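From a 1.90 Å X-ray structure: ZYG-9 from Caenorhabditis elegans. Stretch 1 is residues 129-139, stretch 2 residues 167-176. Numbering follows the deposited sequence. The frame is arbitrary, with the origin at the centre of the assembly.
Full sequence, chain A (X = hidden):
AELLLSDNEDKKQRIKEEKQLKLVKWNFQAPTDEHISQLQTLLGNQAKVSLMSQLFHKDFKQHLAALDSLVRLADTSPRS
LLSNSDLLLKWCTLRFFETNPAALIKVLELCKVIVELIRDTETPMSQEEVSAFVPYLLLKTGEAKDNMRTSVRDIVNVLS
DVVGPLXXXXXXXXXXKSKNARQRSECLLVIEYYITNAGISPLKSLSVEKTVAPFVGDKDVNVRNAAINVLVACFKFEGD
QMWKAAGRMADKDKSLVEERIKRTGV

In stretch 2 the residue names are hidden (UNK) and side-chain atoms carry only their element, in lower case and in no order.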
# COMPACT_ATOMS: atom_id res chain seq x y z
N GLU A 129 -8.63 5.64 -6.08
CA GLU A 129 -8.65 4.33 -5.43
C GLU A 129 -7.29 3.95 -4.86
O GLU A 129 -7.22 3.43 -3.74
CB GLU A 129 -9.01 3.24 -6.40
CG GLU A 129 -10.35 3.38 -6.95
CD GLU A 129 -10.59 2.38 -8.09
OE1 GLU A 129 -10.65 2.87 -9.30
OE2 GLU A 129 -10.71 1.14 -7.71
N VAL A 130 -6.24 4.18 -5.64
CA VAL A 130 -4.86 3.93 -5.20
C VAL A 130 -4.50 4.71 -3.95
O VAL A 130 -3.97 4.16 -2.98
CB VAL A 130 -3.80 4.19 -6.35
CG1 VAL A 130 -2.41 3.82 -5.85
CG2 VAL A 130 -4.06 3.31 -7.57
N SER A 131 -4.78 6.00 -3.96
CA SER A 131 -4.42 6.92 -2.87
C SER A 131 -5.22 6.63 -1.65
O SER A 131 -4.76 6.86 -0.56
CB SER A 131 -4.81 8.35 -3.29
OG SER A 131 -3.62 8.92 -3.74
N ALA A 132 -6.45 6.19 -1.81
CA ALA A 132 -7.31 5.81 -0.66
C ALA A 132 -6.81 4.56 0.04
O ALA A 132 -7.10 4.37 1.19
CB ALA A 132 -8.77 5.58 -1.12
N PHE A 133 -6.08 3.67 -0.63
CA PHE A 133 -5.74 2.38 -0.02
C PHE A 133 -4.26 2.27 0.39
O PHE A 133 -3.95 1.92 1.54
CB PHE A 133 -6.11 1.19 -0.94
CG PHE A 133 -5.75 -0.17 -0.32
CD1 PHE A 133 -6.29 -0.57 0.92
CD2 PHE A 133 -4.88 -1.03 -0.94
CE1 PHE A 133 -5.97 -1.84 1.52
CE2 PHE A 133 -4.55 -2.30 -0.36
CZ PHE A 133 -5.08 -2.67 0.87
N VAL A 134 -3.38 2.54 -0.56
CA VAL A 134 -1.95 2.26 -0.40
C VAL A 134 -1.31 2.94 0.80
O VAL A 134 -0.58 2.27 1.50
CB VAL A 134 -1.16 2.47 -1.74
CG1 VAL A 134 0.42 2.26 -1.51
CG2 VAL A 134 -1.69 1.50 -2.79
N PRO A 135 -1.51 4.26 1.03
CA PRO A 135 -0.90 4.90 2.18
C PRO A 135 -1.25 4.23 3.50
O PRO A 135 -0.39 4.20 4.45
CB PRO A 135 -1.39 6.37 2.08
CG PRO A 135 -1.55 6.58 0.63
CD PRO A 135 -2.21 5.26 0.21
N TYR A 136 -2.45 3.67 3.60
CA TYR A 136 -2.82 2.99 4.86
C TYR A 136 -2.26 1.59 4.92
O TYR A 136 -1.89 1.14 6.00
CB TYR A 136 -4.32 2.94 5.05
CG TYR A 136 -4.87 4.33 5.06
CD1 TYR A 136 -4.70 5.14 6.18
CD2 TYR A 136 -5.52 4.85 3.92
CE1 TYR A 136 -5.16 6.48 6.18
CE2 TYR A 136 -5.99 6.20 3.89
CZ TYR A 136 -5.81 6.98 5.03
OH TYR A 136 -6.26 8.26 5.02
N LEU A 137 -2.20 0.90 3.78
CA LEU A 137 -1.60 -0.45 3.75
C LEU A 137 -0.15 -0.36 4.18
O LEU A 137 0.36 -1.28 4.86
CB LEU A 137 -1.69 -1.09 2.37
CG LEU A 137 -0.97 -2.44 2.19
CD1 LEU A 137 -1.79 -3.59 2.83
CD2 LEU A 137 -0.80 -2.64 0.72
N LEU A 138 0.53 0.73 3.78
CA LEU A 138 1.93 0.93 4.15
C LEU A 138 2.17 1.10 5.65
O LEU A 138 3.28 0.79 6.15
CB LEU A 138 2.59 2.05 3.32
CG LEU A 138 2.69 1.76 1.83
CD1 LEU A 138 3.27 2.97 1.15
CD2 LEU A 138 3.50 0.51 1.53
N LEU A 139 1.16 1.54 6.40
CA LEU A 139 1.27 1.53 7.84
C LEU A 139 1.56 0.12 8.41
O LEU A 139 2.29 -0.02 9.41
CB LEU A 139 -0.00 2.09 8.50
CG LEU A 139 -0.37 3.56 8.21
CD1 LEU A 139 -1.78 3.92 8.83
CD2 LEU A 139 0.75 4.52 8.69
N UNK A 167 4.13 5.40 -10.17
CA UNK A 167 3.05 5.93 -9.33
C UNK A 167 3.09 5.41 -7.89
O UNK A 167 2.52 6.04 -7.02
c UNK A 167 0.48 8.44 -12.41
c UNK A 167 1.66 5.60 -9.91
n UNK A 167 -0.51 7.52 -13.14
c UNK A 167 1.29 6.28 -11.23
c UNK A 167 1.02 7.78 -11.07
N UNK A 168 3.73 4.26 -7.62
CA UNK A 168 3.89 3.75 -6.26
C UNK A 168 4.94 4.49 -5.44
O UNK A 168 4.77 4.71 -4.24
c UNK A 168 2.46 0.15 -4.24
c UNK A 168 3.04 1.26 -6.64
s UNK A 168 1.66 1.14 -5.47
c UNK A 168 4.24 2.25 -6.31
N UNK A 169 6.03 4.89 -6.09
CA UNK A 169 7.23 5.38 -5.38
C UNK A 169 6.99 6.62 -4.55
O UNK A 169 7.49 6.67 -3.43
c UNK A 169 9.71 6.09 -5.64
o UNK A 169 8.69 4.25 -6.88
c UNK A 169 8.42 5.53 -6.34
N UNK A 170 6.22 7.61 -5.06
CA UNK A 170 5.92 8.80 -4.22
C UNK A 170 5.27 8.45 -2.85
O UNK A 170 5.56 9.11 -1.81
c UNK A 170 5.20 9.19 -6.50
c UNK A 170 4.92 9.60 -5.10
c UNK A 170 5.64 7.74 -6.43
N UNK A 171 4.41 7.42 -2.81
CA UNK A 171 3.76 7.00 -1.56
C UNK A 171 4.78 6.25 -0.70
O UNK A 171 4.77 6.40 0.52
c UNK A 171 2.57 6.08 -1.89
c UNK A 171 0.52 4.93 -4.16
s UNK A 171 -0.14 5.94 -2.94
c UNK A 171 1.29 6.88 -2.45
N UNK A 172 5.64 5.44 -1.33
CA UNK A 172 6.72 4.75 -0.61
C UNK A 172 7.72 5.76 -0.04
O UNK A 172 8.13 5.60 1.12
c UNK A 172 6.58 2.52 -1.81
c UNK A 172 6.57 1.52 -0.61
c UNK A 172 7.42 3.74 -1.49
c UNK A 172 7.19 1.91 -3.04
N UNK A 173 8.05 6.82 -0.80
CA UNK A 173 8.90 7.93 -0.28
C UNK A 173 8.24 8.64 0.85
O UNK A 173 8.90 8.93 1.89
c UNK A 173 10.42 9.33 -3.67
c UNK A 173 9.36 8.92 -1.40
c UNK A 173 10.27 8.34 -2.50
c UNK A 173 11.72 7.91 -1.96
N UNK A 174 6.95 8.91 0.73
CA UNK A 174 6.23 9.59 1.79
C UNK A 174 6.22 8.79 3.09
O UNK A 174 6.30 9.34 4.21
o UNK A 174 4.84 12.20 1.99
c UNK A 174 4.78 9.86 1.35
o UNK A 174 3.11 10.97 2.70
c UNK A 174 4.19 11.09 2.06
N UNK A 175 6.09 7.48 2.94
CA UNK A 175 6.17 6.53 4.07
C UNK A 175 7.44 6.62 4.88
O UNK A 175 7.46 6.22 5.99
c UNK A 175 5.99 5.11 3.57
N UNK A 176 8.53 7.14 4.30
CA UNK A 176 9.79 7.31 5.02
C UNK A 176 9.72 8.34 6.12
O UNK A 176 10.60 8.38 6.98
c UNK A 176 11.17 6.71 2.92
c UNK A 176 12.34 7.17 2.06
c UNK A 176 10.93 7.69 4.05
c UNK A 176 11.34 5.25 3.44

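Position 167 carries four carbons in a row ending in a nitrogen: a lysine, K167. Its CA-to-CB bond points toward stretch 1, with CB 6.0 Å from V130 CG1, yet the chain then leads away, so the charge never enters the apolar contact.

Position 168 has two carbons, a sulfur and a terminal carbon, unbranched, and that terminal carbon lies 4.0 Å from V134 CG1. This is methionine, M168. It leaves the backbone sideways, but three successive m rotamers curl its end back.

At position 169 one carbon bears an oxygen and a carbon. That is threonine, T169, which is out of reach of stretch 1.

The three carbons at position 170 close a ring onto the backbone nitrogen, so this is proline, P170. It touches nothing across the contact; its nitrogen has no hydrogen to give to the preceding turn, and the helix is kinked here.

Position 171 repeats the unbranched pattern of two carbons, sulfur and carbon, but its CA-to-CB bond points toward stretch 1. The terminal carbon lies 3.6 Å from V130 CG1 and 3.8 Å from V134 CG1, while the sulfur lies 3.8 Å from P135 CD. This is M171, with chi1 m, chi2 t and chi3 m: an extended middle with a bent tip.

Position 172 shows four carbons forked at the second, and one fork tip approaches L138 CD2. Leucine fits: L172, whose CD2 lies 3.9 Å from that L138 CD2.

Four carbons, again forked at the second, make position 173 a leucine, L173, out of reach of stretch 1.

Position 174 has two carbons, the second carrying two oxygens: aspartate, D174. Its CA-to-CB bond points toward stretch 1, but the side chain makes no contact.

A lone carbon at position 175 sits 4.2 Å, as CB, from L138 CD1. It is alanine, A175, small where the backbones run close: A175 CA is 7.0 Å from L138 CA.

Position 176 has four carbons forked at the second, giving L176, a leucine beyond reach.

The rule here is one long knob in a helical hole. M171 sits among V130, S131, V134 and P135, and its 93 Å² of covered area is the largest share of either stretch. L138 answers from stretch 1, with 72 Å² of its own surface covered as it meets L172, A175 and the M171 backbone, its CD1 3.8 Å from M171 O. The helix axes cross at -42° and approach to 10.0 Å. No hydrogen bond spans the 341 Å² contact: apolar packing carries it.

Stretch 2, residues 167-176: KMTPMLLDAL
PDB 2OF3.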